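Local atomic coordinates of probable outer membrane protein (Pseudomonas aeruginosa, PDB entry 3DWO), a protein that probably carries long-chain fatty acids and related hydrophobic compounds across the outer membrane as a FadL-family beta-barrel channel. Residues A[48-53]-A[432-437]; A[379-384]-A[403-408]; A[9-14]-A[396-401]. One frame throughout, in Å; residues are numbered along the deposited sequence.

Contact 1. Residues A[48-53]-A[432-437]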
loop_
_atom_site.group_PDB
_atom_site.type_symbol
_atom_site.label_atom_id
_atom_site.label_comp_id
_atom_site.label_asym_id
_atom_site.label_seq_id
_atom_site.Cartn_x
_atom_site.Cartn_y
_atom_site.Cartn_z
ATOM N N THR A 48 3.391 14.728 -11.836
ATOM C CA THR A 48 2.512 13.658 -12.273
ATOM C C THR A 48 1.284 13.604 -11.377
ATOM O O THR A 48 1.371 13.823 -10.170
ATOM C CB THR A 48 3.220 12.283 -12.210
ATOM O OG1 THR A 48 4.268 12.232 -13.190
ATOM C CG2 THR A 48 2.224 11.153 -12.474
ATOM N N VAL A 49 0.135 13.324 -11.980
ATOM C CA VAL A 49 -1.100 13.203 -11.234
ATOM C C VAL A 49 -1.845 11.970 -11.740
ATOM O O VAL A 49 -2.230 11.895 -12.909
ATOM C CB VAL A 49 -1.976 14.450 -11.394
ATOM C CG1 VAL A 49 -2.165 14.771 -12.861
ATOM C CG2 VAL A 49 -3.310 14.224 -10.724
ATOM N N ASN A 50 -2.024 10.996 -10.854
ATOM C CA ASN A 50 -2.713 9.758 -11.203
ATOM C C ASN A 50 -4.038 9.670 -10.485
ATOM O O ASN A 50 -4.226 10.258 -9.420
ATOM C CB ASN A 50 -1.913 8.528 -10.761
ATOM C CG ASN A 50 -0.478 8.566 -11.197
ATOM O OD1 ASN A 50 -0.175 8.457 -12.380
ATOM N ND2 ASN A 50 0.427 8.712 -10.233
ATOM N N TYR A 51 -4.955 8.919 -11.074
ATOM C CA TYR A 51 -6.232 8.675 -10.444
ATOM C C TYR A 51 -6.392 7.168 -10.483
ATOM O O TYR A 51 -6.447 6.564 -11.559
ATOM C CB TYR A 51 -7.384 9.346 -11.183
ATOM C CG TYR A 51 -8.690 9.147 -10.456
ATOM C CD1 TYR A 51 -9.545 8.096 -10.786
ATOM C CD2 TYR A 51 -9.043 9.977 -9.395
ATOM C CE1 TYR A 51 -10.722 7.877 -10.072
ATOM C CE2 TYR A 51 -10.215 9.768 -8.673
ATOM C CZ TYR A 51 -11.051 8.719 -9.016
ATOM O OH TYR A 51 -12.215 8.517 -8.304
ATOM N N ALA A 52 -6.436 6.563 -9.305
ATOM C CA ALA A 52 -6.568 5.123 -9.199
ATOM C C ALA A 52 -7.984 4.746 -8.828
ATOM O O ALA A 52 -8.535 5.233 -7.840
ATOM C CB ALA A 52 -5.598 4.586 -8.173
ATOM N N ASP A 53 -8.565 3.880 -9.646
ATOM C CA ASP A 53 -9.915 3.399 -9.444
ATOM C C ASP A 53 -9.805 1.929 -9.080
ATOM O O ASP A 53 -9.436 1.100 -9.911
ATOM C CB ASP A 53 -10.728 3.584 -10.726
ATOM C CG ASP A 53 -12.109 2.994 -10.620
ATOM O OD1 ASP A 53 -12.747 3.169 -9.561
ATOM O OD2 ASP A 53 -12.559 2.359 -11.597
ATOM N N GLY A 432 -8.503 -3.136 -10.759
ATOM C CA GLY A 432 -7.889 -1.837 -10.633
ATOM C C GLY A 432 -7.546 -1.214 -11.967
ATOM O O GLY A 432 -7.254 -1.908 -12.941
ATOM N N GLN A 433 -7.606 0.109 -12.017
ATOM C CA GLN A 433 -7.248 0.814 -13.229
ATOM C C GLN A 433 -6.725 2.178 -12.825
ATOM O O GLN A 433 -7.198 2.768 -11.849
ATOM C CB GLN A 433 -8.446 0.913 -14.175
ATOM C CG GLN A 433 -9.516 1.905 -13.812
ATOM C CD GLN A 433 -10.716 1.773 -14.732
ATOM O OE1 GLN A 433 -10.566 1.491 -15.926
ATOM N NE2 GLN A 433 -11.912 1.980 -14.188
ATOM N N VAL A 434 -5.724 2.656 -13.558
ATOM C CA VAL A 434 -5.105 3.939 -13.271
ATOM C C VAL A 434 -5.019 4.819 -14.516
ATOM O O VAL A 434 -4.703 4.348 -15.610
ATOM C CB VAL A 434 -3.672 3.744 -12.702
ATOM C CG1 VAL A 434 -3.068 5.093 -12.311
ATOM C CG2 VAL A 434 -3.703 2.799 -11.498
ATOM N N PHE A 435 -5.329 6.098 -14.339
ATOM C CA PHE A 435 -5.252 7.075 -15.413
ATOM C C PHE A 435 -4.127 7.990 -14.951
ATOM O O PHE A 435 -4.140 8.463 -13.817
ATOM C CB PHE A 435 -6.561 7.849 -15.534
ATOM C CG PHE A 435 -7.759 6.971 -15.744
ATOM C CD1 PHE A 435 -8.308 6.257 -14.681
ATOM C CD2 PHE A 435 -8.310 6.818 -17.012
ATOM C CE1 PHE A 435 -9.385 5.403 -14.877
ATOM C CE2 PHE A 435 -9.389 5.964 -17.221
ATOM C CZ PHE A 435 -9.929 5.253 -16.151
ATOM N N SER A 436 -3.151 8.227 -15.820
ATOM C CA SER A 436 -2.000 9.046 -15.458
ATOM C C SER A 436 -1.746 10.179 -16.448
ATOM O O SER A 436 -1.944 10.022 -17.653
ATOM C CB SER A 436 -0.765 8.144 -15.363
ATOM O OG SER A 436 0.321 8.803 -14.738
ATOM N N LEU A 437 -1.299 11.318 -15.932
ATOM C CA LEU A 437 -1.020 12.483 -16.761
ATOM C C LEU A 437 0.115 13.282 -16.121
ATOM O O LEU A 437 0.095 13.528 -14.919
ATOM C CB LEU A 437 -2.273 13.349 -16.862
ATOM C CG LEU A 437 -2.472 14.177 -18.132
ATOM C CD1 LEU A 437 -2.750 13.251 -19.317
ATOM C CD2 LEU A 437 -3.644 15.130 -17.930
#
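With Q433 CG held in the crowded position between backbone N and carbonyl carbon (chi1 75°) and D53 CG anti to its backbone N (chi1 175°), the two side chains run side by side off the same face of the sheet. Beyond CG the Q433 chain is extended, so NE2 reaches D53 OD2 at 2.7 Å. The donor uses the anti lone pair of the carboxylate oxygen, which lies almost in the amide plane, and D53 CB rests on Q433 CG at 3.7 Å. On the other face, S436 OG stands anti to its backbone N and N50 CG sits beside its own, pointing the hydroxyl at N50 OD1; the modelled separation of OG and OD1 is very short, 2.4 Å, but the place of that hydroxyl is less sure.

Along the whole pairing, the antiparallel backbones join V49, Y51 and D53 to L437, F435 and Q433 through six hydrogen bonds. The straightest runs from D53 N to Q433 O, 2.8 Å at 174°. The F435 ring turns an edge to Y51 O, with CD1 at 3.6 Å, while on the face of N50 and S436 V434 CG1 packs against N50 CB at 3.9 Å.

Strands 44-63 and 423-441, the first and last of the barrel, are thereby sealed together. Because Q433 OE1 also bonds the hydroxyl of Y401, both ends of the amide are gripped and its flip is fixed; the nearby amide donor would be expected to favour a charged D53 on an otherwise largely apolar outer face.

Contact 2. Residues A[379-384]-A[403-408]. With C8E ((hydroxyethyloxy)tri(ethyloxy)octane), chain F; C8E ((hydroxyethyloxy)tri(ethyloxy)octane), chain E.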
loop_
_atom_site.group_PDB
_atom_site.type_symbol
_atom_site.label_atom_id
_atom_site.label_comp_id
_atom_site.label_asym_id
_atom_site.label_seq_id
_atom_site.Cartn_x
_atom_site.Cartn_y
_atom_site.Cartn_z
ATOM N N TYR A 379 -1.699 -8.868 -12.705
ATOM C CA TYR A 379 -1.101 -8.760 -14.024
ATOM C C TYR A 379 -1.369 -7.304 -14.389
ATOM O O TYR A 379 -2.501 -6.834 -14.277
ATOM C CB TYR A 379 -1.789 -9.670 -15.044
ATOM C CG TYR A 379 -1.172 -11.040 -15.197
ATOM C CD1 TYR A 379 0.211 -11.216 -15.164
ATOM C CD2 TYR A 379 -1.971 -12.158 -15.424
ATOM C CE1 TYR A 379 0.780 -12.472 -15.350
ATOM C CE2 TYR A 379 -1.416 -13.417 -15.615
ATOM C CZ TYR A 379 -0.042 -13.568 -15.575
ATOM O OH TYR A 379 0.503 -14.819 -15.754
ATOM N N PHE A 380 -0.333 -6.585 -14.799
ATOM C CA PHE A 380 -0.492 -5.187 -15.177
ATOM C C PHE A 380 -0.359 -5.036 -16.691
ATOM O O PHE A 380 0.566 -5.586 -17.298
ATOM C CB PHE A 380 0.575 -4.180 -14.651
ATOM C CG PHE A 380 0.475 -3.844 -13.256
ATOM C CD1 PHE A 380 0.521 -2.511 -12.856
ATOM C CD2 PHE A 380 0.451 -4.834 -12.278
ATOM C CE1 PHE A 380 0.543 -2.169 -11.501
ATOM C CE2 PHE A 380 0.473 -4.502 -10.921
ATOM C CZ PHE A 380 0.520 -3.165 -10.532
ATOM N N ALA A 381 -1.293 -4.307 -17.292
ATOM C CA ALA A 381 -1.281 -4.050 -18.731
ATOM C C ALA A 381 -1.364 -2.536 -18.913
ATOM O O ALA A 381 -2.347 -1.915 -18.508
ATOM C CB ALA A 381 -2.473 -4.732 -19.404
ATOM N N SER A 382 -0.337 -1.945 -19.523
ATOM C CA SER A 382 -0.306 -0.495 -19.711
ATOM C C SER A 382 -0.080 -0.017 -21.142
ATOM O O SER A 382 0.581 -0.682 -21.943
ATOM C CB SER A 382 0.793 0.126 -18.840
ATOM O OG SER A 382 0.681 -0.255 -17.481
ATOM N N LEU A 383 -0.624 1.164 -21.427
ATOM C CA LEU A 383 -0.484 1.830 -22.720
ATOM C C LEU A 383 -0.161 3.287 -22.397
ATOM O O LEU A 383 -0.728 3.851 -21.460
ATOM C CB LEU A 383 -1.790 1.764 -23.518
ATOM C CG LEU A 383 -2.229 0.393 -24.030
ATOM C CD1 LEU A 383 -3.562 0.542 -24.746
ATOM C CD2 LEU A 383 -1.169 -0.179 -24.968
ATOM N N GLY A 384 0.749 3.891 -23.158
ATOM C CA GLY A 384 1.104 5.276 -22.907
ATOM C C GLY A 384 1.509 6.056 -24.144
ATOM O O GLY A 384 1.825 5.478 -25.183
ATOM N N ARG A 403 -4.344 -1.112 -16.514
ATOM C CA ARG A 403 -5.352 -1.985 -15.945
ATOM C C ARG A 403 -4.639 -3.063 -15.141
ATOM O O ARG A 403 -3.633 -3.613 -15.580
ATOM C CB ARG A 403 -6.201 -2.622 -17.051
ATOM C CG ARG A 403 -7.065 -3.779 -16.581
ATOM C CD ARG A 403 -8.018 -3.361 -15.463
ATOM N NE ARG A 403 -8.578 -4.505 -14.738
ATOM C CZ ARG A 403 -9.408 -5.399 -15.269
ATOM N NH1 ARG A 403 -9.787 -5.288 -16.537
ATOM N NH2 ARG A 403 -9.854 -6.409 -14.534
ATOM N N GLN A 404 -5.155 -3.346 -13.954
ATOM C CA GLN A 404 -4.571 -4.364 -13.102
ATOM C C GLN A 404 -5.573 -5.492 -12.920
ATOM O O GLN A 404 -6.658 -5.290 -12.362
ATOM C CB GLN A 404 -4.197 -3.789 -11.732
ATOM C CG GLN A 404 -3.150 -2.676 -11.753
ATOM C CD GLN A 404 -3.710 -1.336 -12.197
ATOM O OE1 GLN A 404 -4.740 -0.885 -11.692
ATOM N NE2 GLN A 404 -3.031 -0.687 -13.142
ATOM N N PHE A 405 -5.212 -6.673 -13.410
ATOM C CA PHE A 405 -6.065 -7.841 -13.282
ATOM C C PHE A 405 -5.582 -8.607 -12.061
ATOM O O PHE A 405 -4.472 -9.137 -12.052
ATOM C CB PHE A 405 -5.965 -8.740 -14.519
ATOM C CG PHE A 405 -6.292 -8.044 -15.810
ATOM C CD1 PHE A 405 -5.305 -7.359 -16.518
ATOM C CD2 PHE A 405 -7.591 -8.067 -16.318
ATOM C CE1 PHE A 405 -5.607 -6.707 -17.717
ATOM C CE2 PHE A 405 -7.903 -7.421 -17.512
ATOM C CZ PHE A 405 -6.912 -6.741 -18.213
ATOM N N VAL A 406 -6.419 -8.653 -11.033
ATOM C CA VAL A 406 -6.086 -9.339 -9.792
ATOM C C VAL A 406 -6.822 -10.665 -9.760
ATOM O O VAL A 406 -8.008 -10.723 -10.065
ATOM C CB VAL A 406 -6.523 -8.505 -8.568
ATOM C CG1 VAL A 406 -6.018 -9.146 -7.285
ATOM C CG2 VAL A 406 -6.006 -7.081 -8.704
ATOM N N LYS A 407 -6.127 -11.736 -9.404
ATOM C CA LYS A 407 -6.792 -13.026 -9.357
ATOM C C LYS A 407 -7.725 -13.082 -8.154
ATOM O O LYS A 407 -7.471 -12.461 -7.120
ATOM C CB LYS A 407 -5.776 -14.169 -9.274
ATOM C CG LYS A 407 -4.961 -14.193 -8.001
ATOM C CD LYS A 407 -4.657 -15.632 -7.575
ATOM C CE LYS A 407 -3.919 -16.412 -8.658
ATOM N NZ LYS A 407 -3.670 -17.825 -8.243
ATOM N N GLU A 408 -8.816 -13.815 -8.312
ATOM C CA GLU A 408 -9.790 -13.985 -7.248
ATOM C C GLU A 408 -9.111 -14.814 -6.157
ATOM O O GLU A 408 -8.538 -15.872 -6.437
ATOM C CB GLU A 408 -11.012 -14.716 -7.801
ATOM C CG GLU A 408 -12.113 -14.971 -6.800
ATOM C CD GLU A 408 -13.293 -15.671 -7.435
ATOM O OE1 GLU A 408 -13.935 -15.070 -8.324
ATOM O OE2 GLU A 408 -13.572 -16.825 -7.058
HETATM C C2 C8E F . -5.736 -11.074 -18.015
HETATM C C3 C8E F . -5.863 -12.471 -17.599
HETATM C C4 C8E F . -6.628 -12.487 -16.357
HETATM C C5 C8E F . -5.911 -13.333 -15.351
HETATM C C6 C8E F . -6.192 -12.901 -13.981
HETATM C C7 C8E F . -4.951 -12.204 -13.651
HETATM C C8 C8E F . -4.482 -12.572 -12.290
HETATM O O9 C8E F . -3.139 -12.849 -11.906
HETATM C C10 C8E F . -2.463 -13.930 -12.522
HETATM C C11 C8E F . -1.081 -13.957 -11.933
HETATM C C1 C8E E . -5.596 7.340 -0.118
HETATM C C2 C8E E . -5.617 5.932 -0.489
HETATM C C3 C8E E . -4.338 5.416 -0.969
HETATM C C4 C8E E . -4.374 5.439 -2.421
HETATM C C5 C8E E . -3.833 4.162 -2.930
HETATM C C6 C8E E . -3.432 4.315 -4.311
HETATM C C7 C8E E . -3.194 2.929 -4.657
HETATM C C8 C8E E . -3.779 2.685 -5.981
HETATM O O9 C8E E . -3.446 1.654 -6.885
HETATM C C10 C8E E . -2.129 1.556 -7.387
HETATM C C11 C8E E . -2.160 0.360 -8.288
HETATM O O12 C8E E . -2.600 -0.812 -7.574
HETATM C C13 C8E E . -2.994 -1.937 -8.410
HETATM C C14 C8E E . -4.075 -3.009 -8.061
HETATM O O15 C8E E . -5.447 -2.872 -7.595
HETATM C C16 C8E E . -5.503 -2.844 -6.154
HETATM C C17 C8E E . -5.664 -4.223 -5.494
HETATM O O18 C8E E . -6.890 -4.663 -4.879
HETATM C C19 C8E E . -6.956 -4.320 -3.465
HETATM C C20 C8E E . -6.952 -5.385 -2.310
HETATM O O21 C8E E . -5.755 -5.560 -1.546
#
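Backbone hydrogen bonds set the frame of this antiparallel pairing. Y379 and F405 exchange two of them, with Y379 N to F405 O and F405 N to Y379 O both at 2.9 Å, and A381 and R403 exchange another two; between these hydrogen-bonded pairs lies the non-hydrogen-bonded pair F380 and Q404.

A CH-pi contact joins that middle pair. Q404 CG stands beside its backbone N (chi1 -62°), which lays it over the centre of the F380 ring, 3.7 Å from the centroid and only 11° off the normal; the bend at chi2 (77°) then turns the amide, whose plane crosses that of the ring obliquely. The same methylene also meets detergent, for C13 of the C8E of chain E comes within 3.4 Å of Q404 CG. W13 of the N-terminal segment touches both F380 and Q404, placing this face on the inside of the barrel.

Apolar packing dominates the opposite face. The F405 ring presents its edge to the methyl of A381, with CE1 4.1 Å from CB, while R403 CG lies over one ring face and C2 at the tail of the C8E of chain F over the other. Further along that detergent, C10 reaches Y379 CE2 at 3.3 Å, and C11 lies over a face of the tyrosine ring, offset toward its rim.

Among polar side-chain links, R403 NE makes a weak bond to Q404 O at 3.2 Å, S382 OG bonds the hydroxyl of S402, and E408 forms a salt bridge with R427. Strands 378-388 and 395-411 thus form a beta hairpin in the wall of a FadL-type outer-membrane barrel, with detergent lodged against both of its surfaces.

Contact 3. Residues A[9-14]-A[396-401]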
loop_
_atom_site.group_PDB
_atom_site.type_symbol
_atom_site.label_atom_id
_atom_site.label_comp_id
_atom_site.label_asym_id
_atom_site.label_seq_id
_atom_site.Cartn_x
_atom_site.Cartn_y
_atom_site.Cartn_z
ATOM N N ASN A 9 6.406 8.010 -12.699
ATOM C CA ASN A 9 5.711 9.088 -13.386
ATOM C C ASN A 9 4.822 8.450 -14.451
ATOM O O ASN A 9 4.782 7.217 -14.586
ATOM C CB ASN A 9 6.711 10.043 -14.036
ATOM C CG ASN A 9 7.790 9.317 -14.808
ATOM O OD1 ASN A 9 7.530 8.301 -15.460
ATOM N ND2 ASN A 9 9.008 9.835 -14.745
ATOM N N THR A 10 4.116 9.283 -15.211
ATOM C CA THR A 10 3.211 8.785 -16.237
ATOM C C THR A 10 3.895 7.919 -17.286
ATOM O O THR A 10 3.324 6.922 -17.733
ATOM C CB THR A 10 2.494 9.935 -16.938
ATOM O OG1 THR A 10 3.447 10.713 -17.673
ATOM C CG2 THR A 10 1.820 10.817 -15.920
ATOM N N ALA A 11 5.105 8.298 -17.688
ATOM C CA ALA A 11 5.845 7.519 -18.674
ATOM C C ALA A 11 6.032 6.116 -18.106
ATOM O O ALA A 11 5.805 5.128 -18.793
ATOM C CB ALA A 11 7.200 8.164 -18.952
ATOM N N GLY A 12 6.438 6.038 -16.842
ATOM C CA GLY A 12 6.624 4.743 -16.203
ATOM C C GLY A 12 5.338 3.929 -16.216
ATOM O O GLY A 12 5.348 2.740 -16.555
ATOM N N TRP A 13 4.223 4.562 -15.853
ATOM C CA TRP A 13 2.940 3.868 -15.849
ATOM C C TRP A 13 2.605 3.347 -17.236
ATOM O O TRP A 13 2.022 2.271 -17.376
ATOM C CB TRP A 13 1.812 4.790 -15.372
ATOM C CG TRP A 13 1.641 4.799 -13.881
ATOM C CD1 TRP A 13 2.043 5.773 -13.015
ATOM C CD2 TRP A 13 1.069 3.759 -13.078
ATOM N NE1 TRP A 13 1.762 5.405 -11.722
ATOM C CE2 TRP A 13 1.166 4.172 -11.730
ATOM C CE3 TRP A 13 0.486 2.516 -13.366
ATOM C CZ2 TRP A 13 0.703 3.386 -10.669
ATOM C CZ3 TRP A 13 0.024 1.733 -12.309
ATOM C CH2 TRP A 13 0.137 2.174 -10.976
ATOM N N GLY A 14 2.980 4.116 -18.257
ATOM C CA GLY A 14 2.702 3.729 -19.629
ATOM C C GLY A 14 3.372 2.438 -20.064
ATOM O O GLY A 14 2.883 1.752 -20.961
ATOM N N SER A 396 6.862 18.854 -22.214
ATOM C CA SER A 396 6.285 17.625 -22.730
ATOM C C SER A 396 5.115 17.154 -21.879
ATOM O O SER A 396 5.092 17.343 -20.662
ATOM C CB SER A 396 7.348 16.528 -22.811
ATOM O OG SER A 396 7.912 16.272 -21.540
ATOM N N ILE A 397 4.137 16.548 -22.540
ATOM C CA ILE A 397 2.954 16.039 -21.869
ATOM C C ILE A 397 2.881 14.541 -22.100
ATOM O O ILE A 397 3.161 14.064 -23.203
ATOM C CB ILE A 397 1.672 16.673 -22.434
ATOM C CG1 ILE A 397 1.803 18.194 -22.432
ATOM C CG2 ILE A 397 0.466 16.234 -21.610
ATOM C CD1 ILE A 397 2.020 18.792 -21.062
ATOM N N ASP A 398 2.516 13.799 -21.061
ATOM C CA ASP A 398 2.397 12.352 -21.175
ATOM C C ASP A 398 1.090 11.859 -20.594
ATOM O O ASP A 398 0.556 12.440 -19.645
ATOM C CB ASP A 398 3.559 11.653 -20.475
ATOM C CG ASP A 398 4.854 11.787 -21.235
ATOM O OD1 ASP A 398 5.847 11.143 -20.848
ATOM O OD2 ASP A 398 4.883 12.540 -22.227
ATOM N N ALA A 399 0.576 10.785 -21.182
ATOM C CA ALA A 399 -0.670 10.183 -20.738
ATOM C C ALA A 399 -0.451 8.684 -20.623
ATOM O O ALA A 399 0.417 8.122 -21.289
ATOM C CB ALA A 399 -1.770 10.470 -21.733
ATOM N N ALA A 400 -1.234 8.038 -19.771
ATOM C CA ALA A 400 -1.107 6.605 -19.596
ATOM C C ALA A 400 -2.377 6.023 -19.010
ATOM O O ALA A 400 -3.123 6.705 -18.302
ATOM C CB ALA A 400 0.081 6.289 -18.682
ATOM N N TYR A 401 -2.625 4.762 -19.338
ATOM C CA TYR A 401 -3.765 4.030 -18.823
ATOM C C TYR A 401 -3.195 2.693 -18.421
ATOM O O TYR A 401 -2.404 2.109 -19.155
ATOM C CB TYR A 401 -4.839 3.798 -19.882
ATOM C CG TYR A 401 -5.957 2.914 -19.364
ATOM C CD1 TYR A 401 -6.815 3.361 -18.356
ATOM C CD2 TYR A 401 -6.117 1.612 -19.832
ATOM C CE1 TYR A 401 -7.805 2.531 -17.827
ATOM C CE2 TYR A 401 -7.103 0.773 -19.308
ATOM C CZ TYR A 401 -7.942 1.239 -18.307
ATOM O OH TYR A 401 -8.917 0.417 -17.792
HETATM O O HOH W 1 2.876 7.246 -20.638
#
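A400 pushes its methyl group against the first turn of helix 10-14, overlapping the very place where that turn is hydrogen-bonded. Its CB lies 3.4 Å from T10 O and 3.6 Å from G14 N, the acceptor and donor of one helical bond. W13 adds its own methylene, with CB 4.0 Å from A400 CB, before its indole leads away from the strand toward N50 and Q404. Measured between CA atoms, G14 comes nearest the strand backbone, its CA 4.8 Å from A400 CA.

T10 and D398 meet next along the strand, crossing obliquely. T10 OG1 occupies the crowded position between backbone N and carbonyl carbon (chi1 66°) and touches the D398 methylene at CB, 3.0 Å away. The polar ends turn to other partners: the threonine hydroxyl bonds S438, and D398 OD1 forms a salt bridge with R354. A11 CB merely brushes that carboxylate oxygen.

A single water spans the two backbones. It donates to T10 O at 3.0 Å and to A399 O at 2.7 Å, so the T10 carbonyl accepts from both G14 N and solvent. The start of the helix is fixed separately, since N9 at the N-cap accepts through OD1 from G12 N at 2.9 Å, and N9 ND2 is held by D26 and Q46.

Here a short capped helix of the N-terminal segment is laid along the inner surface of a barrel strand, their directions 37° apart, an arrangement consistent with the N-terminal hatch that plugs the lumen of FadL-family channels.

In the fold
From the N terminus, the chain first forms the capped helix of 9-14, which contact 3 ties to 396-401 after 381 intervening residues. Strand 44-63 then begins the barrel, and its 48-53 part waits for 432-437, where contact 1 brings first and last strands together. Contact 2 is local, closing the hairpin between 378-388 and 395-411, and it nests inside the loop of contact 1. Contact 3 crosses both of the others, since its second segment falls between the two of contact 2 and before the end of contact 1. Strand 395-411 serves contacts 2 and 3 and pairs with 423-441, joining plug, hairpin and barrel seam.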